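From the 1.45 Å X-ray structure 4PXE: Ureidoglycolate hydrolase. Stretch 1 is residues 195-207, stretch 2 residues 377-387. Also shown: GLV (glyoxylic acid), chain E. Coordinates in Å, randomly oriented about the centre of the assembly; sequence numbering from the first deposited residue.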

# COMPACT_ATOMS: atom_id res chain seq x y z
N PHE A 195 4.11 33.14 11.69
CA PHE A 195 3.35 34.06 10.85
C PHE A 195 4.15 35.30 10.49
O PHE A 195 4.77 35.92 11.35
CB PHE A 195 2.07 34.53 11.57
CG PHE A 195 1.09 33.44 11.89
CD1 PHE A 195 1.30 32.13 11.51
CD2 PHE A 195 -0.08 33.75 12.58
CE1 PHE A 195 0.38 31.14 11.81
CE2 PHE A 195 -1.00 32.76 12.89
CZ PHE A 195 -0.77 31.46 12.50
N LEU A 196 4.11 35.67 9.21
CA LEU A 196 4.71 36.93 8.77
C LEU A 196 3.63 37.99 8.71
O LEU A 196 2.51 37.74 8.26
CB LEU A 196 5.36 36.79 7.39
CG LEU A 196 6.45 35.74 7.27
CD1 LEU A 196 7.07 35.81 5.88
CD2 LEU A 196 7.50 35.91 8.36
N LYS A 197 3.98 39.19 9.15
CA LYS A 197 3.09 40.33 9.00
C LYS A 197 2.92 40.62 7.51
O LYS A 197 3.85 40.49 6.73
CB LYS A 197 3.69 41.55 9.72
CG LYS A 197 2.68 42.34 10.53
CD LYS A 197 2.07 43.46 9.72
CE LYS A 197 3.11 44.52 9.39
NZ LYS A 197 3.69 45.14 10.61
N LYS A 198 1.71 41.01 7.12
CA LYS A 198 1.44 41.38 5.74
C LYS A 198 2.32 42.57 5.36
O LYS A 198 2.45 43.53 6.12
CB LYS A 198 -0.03 41.73 5.57
CG LYS A 198 -0.44 42.05 4.16
CD LYS A 198 -1.94 41.95 3.99
CE LYS A 198 -2.34 42.20 2.55
NZ LYS A 198 -1.63 41.27 1.63
N GLY A 199 2.95 42.50 4.19
CA GLY A 199 3.84 43.55 3.72
C GLY A 199 5.23 43.53 4.33
O GLY A 199 6.00 44.47 4.15
N SER A 200 5.58 42.45 5.03
CA SER A 200 6.91 42.37 5.63
C SER A 200 7.99 42.12 4.57
O SER A 200 9.18 42.30 4.83
CB SER A 200 6.97 41.30 6.72
OG SER A 200 6.60 40.04 6.21
N TYR A 201 7.56 41.69 3.39
CA TYR A 201 8.45 41.65 2.23
C TYR A 201 7.95 42.60 1.16
O TYR A 201 6.75 42.71 0.93
CB TYR A 201 8.51 40.23 1.65
CG TYR A 201 9.32 39.25 2.45
CD1 TYR A 201 10.62 39.53 2.84
CD2 TYR A 201 8.78 38.02 2.82
CE1 TYR A 201 11.37 38.63 3.57
CE2 TYR A 201 9.52 37.10 3.56
CZ TYR A 201 10.81 37.41 3.93
OH TYR A 201 11.56 36.50 4.66
N PHE A 202 8.88 43.29 0.49
CA PHE A 202 8.56 44.16 -0.64
C PHE A 202 7.99 43.37 -1.82
O PHE A 202 7.03 43.80 -2.46
CB PHE A 202 9.82 44.93 -1.06
CG PHE A 202 9.59 45.96 -2.14
CD1 PHE A 202 8.83 47.09 -1.90
CD2 PHE A 202 10.20 45.82 -3.38
CE1 PHE A 202 8.64 48.05 -2.89
CE2 PHE A 202 10.02 46.78 -4.37
CZ PHE A 202 9.24 47.89 -4.12
N ALA A 203 8.58 42.21 -2.09
CA ALA A 203 8.09 41.30 -3.12
C ALA A 203 8.66 39.93 -2.82
O ALA A 203 9.64 39.81 -2.07
CB ALA A 203 8.53 41.76 -4.50
N PHE A 204 8.03 38.90 -3.39
CA PHE A 204 8.53 37.53 -3.34
C PHE A 204 8.61 36.95 -4.75
O PHE A 204 7.64 36.99 -5.50
CB PHE A 204 7.63 36.62 -2.48
CG PHE A 204 8.04 35.18 -2.54
CD1 PHE A 204 9.09 34.73 -1.77
CD2 PHE A 204 7.42 34.30 -3.41
CE1 PHE A 204 9.51 33.41 -1.84
CE2 PHE A 204 7.83 32.98 -3.49
CZ PHE A 204 8.88 32.55 -2.71
N LEU A 205 9.77 36.39 -5.10
CA LEU A 205 9.99 35.78 -6.42
C LEU A 205 10.34 34.32 -6.27
O LEU A 205 11.12 33.97 -5.40
CB LEU A 205 11.17 36.46 -7.11
CG LEU A 205 11.27 37.97 -7.04
CD1 LEU A 205 12.54 38.41 -7.76
CD2 LEU A 205 10.05 38.61 -7.66
N GLU A 206 9.81 33.46 -7.14
CA GLU A 206 10.22 32.06 -7.16
C GLU A 206 10.67 31.63 -8.55
O GLU A 206 9.92 31.75 -9.51
CB GLU A 206 9.08 31.17 -6.68
CG GLU A 206 9.45 29.68 -6.59
CD GLU A 206 8.44 28.84 -5.82
OE1 GLU A 206 7.33 29.33 -5.48
OE2 GLU A 206 8.76 27.66 -5.55
N LEU A 207 11.90 31.14 -8.64
CA LEU A 207 12.42 30.54 -9.87
C LEU A 207 12.05 29.06 -9.85
O LEU A 207 12.25 28.40 -8.83
CB LEU A 207 13.94 30.72 -9.90
CG LEU A 207 14.72 29.94 -10.97
CD1 LEU A 207 14.32 30.37 -12.38
CD2 LEU A 207 16.21 30.09 -10.74
C1 GLV E . 3.27 20.41 -6.13
O1 GLV E . 3.78 21.69 -6.19
C2 GLV E . 2.15 20.16 -7.08
O2 GLV E . 1.76 21.10 -7.84
O3 GLV E . 1.60 19.01 -7.11
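Stretch 2 377-387: YHDSLFMARIS

The most unusual feature of this contact is a buried carboxylate, that of Glu206, set against the first turn of a helix. Its OE1 accepts two hydrogen bonds from Ser380, one from the hydroxyl (OG to OE1, 2.7 Å) and one from the backbone amide (N to OE1, 3.1 Å), so a single acceptor oxygen fixes both the side chain and the main chain of the serine. The other carboxylate oxygen lies 4.6 Å from a second acid, Glu206 OE2 to Asp379 OD2, and a water eases this approach of like charges: it donates to Glu206 OE2 (2.6 Å) and to Asp379 OD2 (2.7 Å) while accepting from Asp379 N (2.8 Å).

The helix containing residues 379-383 runs almost exactly antiparallel to the strand that ends stretch 1, with 173° between their directions and 9.0 Å between their axes at closest approach. Side chains fill this gap. Phe204, chi1 in t, points toward the helix and offers a ring face to Met383, whose CG stands 3.7 Å from the centroid of the Phe204 ring and only 7° off its normal; at the ring edge, Phe204 CE2 lies 3.3 Å from Ser380 OG. Met383 also reaches back along stretch 1, its CE 4.0 Å from Tyr201 CD2.

Beyond the helix, stretch 2 meets the type II turn from Lys197 to Ser200. Gly199, whose positive phi suits glycine, donates its N to Ile386 O (2.9 Å), and the Lys198 side chain, t at chi1 to chi3 and p at chi4, brings NZ to Arg385 O (3.0 Å). Although the CA-to-CB bond of Ile386 points away, its side chain returns to stretch 1, with CD1 3.6 Å from Leu196 O. Ser387 then packs its CB 3.2 Å from Tyr201 O. At the opposite end of stretch 2, Tyr377 N donates to O2 of the bound glyoxylic acid, GLV (3.0 Å).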

# COMPACT_ATOMS: atom_id res chain seq x y z
N TYR A 377 0.92 23.97 -8.30
CA TYR A 377 0.96 24.99 -7.26
C TYR A 377 2.38 25.11 -6.72
O TYR A 377 3.26 24.29 -7.05
CB TYR A 377 -0.08 24.72 -6.14
CG TYR A 377 0.03 23.35 -5.50
CD1 TYR A 377 -0.83 22.31 -5.85
CD2 TYR A 377 1.01 23.10 -4.54
CE1 TYR A 377 -0.71 21.04 -5.27
CE2 TYR A 377 1.14 21.85 -3.95
CZ TYR A 377 0.28 20.83 -4.31
OH TYR A 377 0.42 19.59 -3.73
N HIS A 378 2.62 26.15 -5.93
CA HIS A 378 3.95 26.48 -5.44
C HIS A 378 3.80 27.26 -4.15
O HIS A 378 2.73 27.77 -3.86
CB HIS A 378 4.67 27.40 -6.44
CG HIS A 378 4.81 26.82 -7.81
ND1 HIS A 378 5.80 25.93 -8.15
CD2 HIS A 378 4.10 27.05 -8.94
CE1 HIS A 378 5.69 25.62 -9.43
NE2 HIS A 378 4.67 26.29 -9.93
N ASP A 379 4.89 27.41 -3.41
CA ASP A 379 4.90 28.31 -2.26
C ASP A 379 4.49 29.74 -2.63
O ASP A 379 3.91 30.44 -1.80
CB ASP A 379 6.28 28.29 -1.60
CG ASP A 379 6.57 26.94 -0.95
OD1 ASP A 379 5.80 26.59 -0.04
OD2 ASP A 379 7.52 26.24 -1.35
N SER A 380 4.77 30.15 -3.86
CA SER A 380 4.33 31.45 -4.37
C SER A 380 2.82 31.66 -4.21
O SER A 380 2.37 32.80 -4.03
CB SER A 380 4.71 31.58 -5.85
OG SER A 380 6.12 31.71 -6.01
N LEU A 381 2.04 30.59 -4.26
CA LEU A 381 0.59 30.70 -4.15
C LEU A 381 0.20 31.33 -2.81
O LEU A 381 -0.73 32.15 -2.74
CB LEU A 381 -0.07 29.32 -4.30
CG LEU A 381 -1.59 29.26 -4.18
CD1 LEU A 381 -2.24 30.11 -5.24
CD2 LEU A 381 -2.05 27.82 -4.30
N PHE A 382 0.92 30.96 -1.76
CA PHE A 382 0.61 31.46 -0.42
C PHE A 382 1.40 32.71 -0.04
O PHE A 382 0.90 33.57 0.70
CB PHE A 382 0.74 30.33 0.60
CG PHE A 382 -0.23 29.22 0.32
CD1 PHE A 382 -1.55 29.34 0.70
CD2 PHE A 382 0.16 28.12 -0.43
CE1 PHE A 382 -2.47 28.36 0.40
CE2 PHE A 382 -0.76 27.13 -0.75
CZ PHE A 382 -2.07 27.25 -0.33
N MET A 383 2.62 32.83 -0.56
CA MET A 383 3.40 34.05 -0.37
C MET A 383 2.66 35.26 -0.95
O MET A 383 2.82 36.38 -0.46
CB MET A 383 4.80 33.92 -0.99
CG MET A 383 5.71 32.94 -0.26
SD MET A 383 5.91 33.29 1.51
CE MET A 383 6.96 34.75 1.44
N ALA A 384 1.85 35.02 -1.98
CA ALA A 384 1.04 36.07 -2.61
C ALA A 384 0.06 36.72 -1.63
O ALA A 384 -0.41 37.84 -1.86
CB ALA A 384 0.29 35.52 -3.81
N ARG A 385 -0.25 36.02 -0.54
CA ARG A 385 -1.14 36.57 0.48
C ARG A 385 -0.42 37.57 1.40
O ARG A 385 -1.07 38.34 2.11
CB ARG A 385 -1.75 35.43 1.30
CG ARG A 385 -2.52 34.44 0.46
CD ARG A 385 -3.15 33.37 1.32
NE ARG A 385 -3.88 32.41 0.52
CZ ARG A 385 -4.71 31.50 1.02
NH1 ARG A 385 -4.90 31.45 2.33
NH2 ARG A 385 -5.34 30.67 0.22
N ILE A 386 0.91 37.55 1.36
CA ILE A 386 1.77 38.31 2.27
C ILE A 386 2.44 39.47 1.53
O ILE A 386 2.69 40.54 2.11
CB ILE A 386 2.89 37.41 2.85
CG1 ILE A 386 2.30 36.37 3.79
CG2 ILE A 386 3.95 38.23 3.59
CD1 ILE A 386 1.48 36.99 4.91
N SER A 387 2.74 39.27 0.26
CA SER A 387 3.44 40.29 -0.50
C SER A 387 3.23 40.12 -2.00
O SER A 387 2.78 39.05 -2.45
CB SER A 387 4.93 40.27 -0.17
OG SER A 387 5.57 39.17 -0.77
O HOH W 1 7.33 26.15 -4.03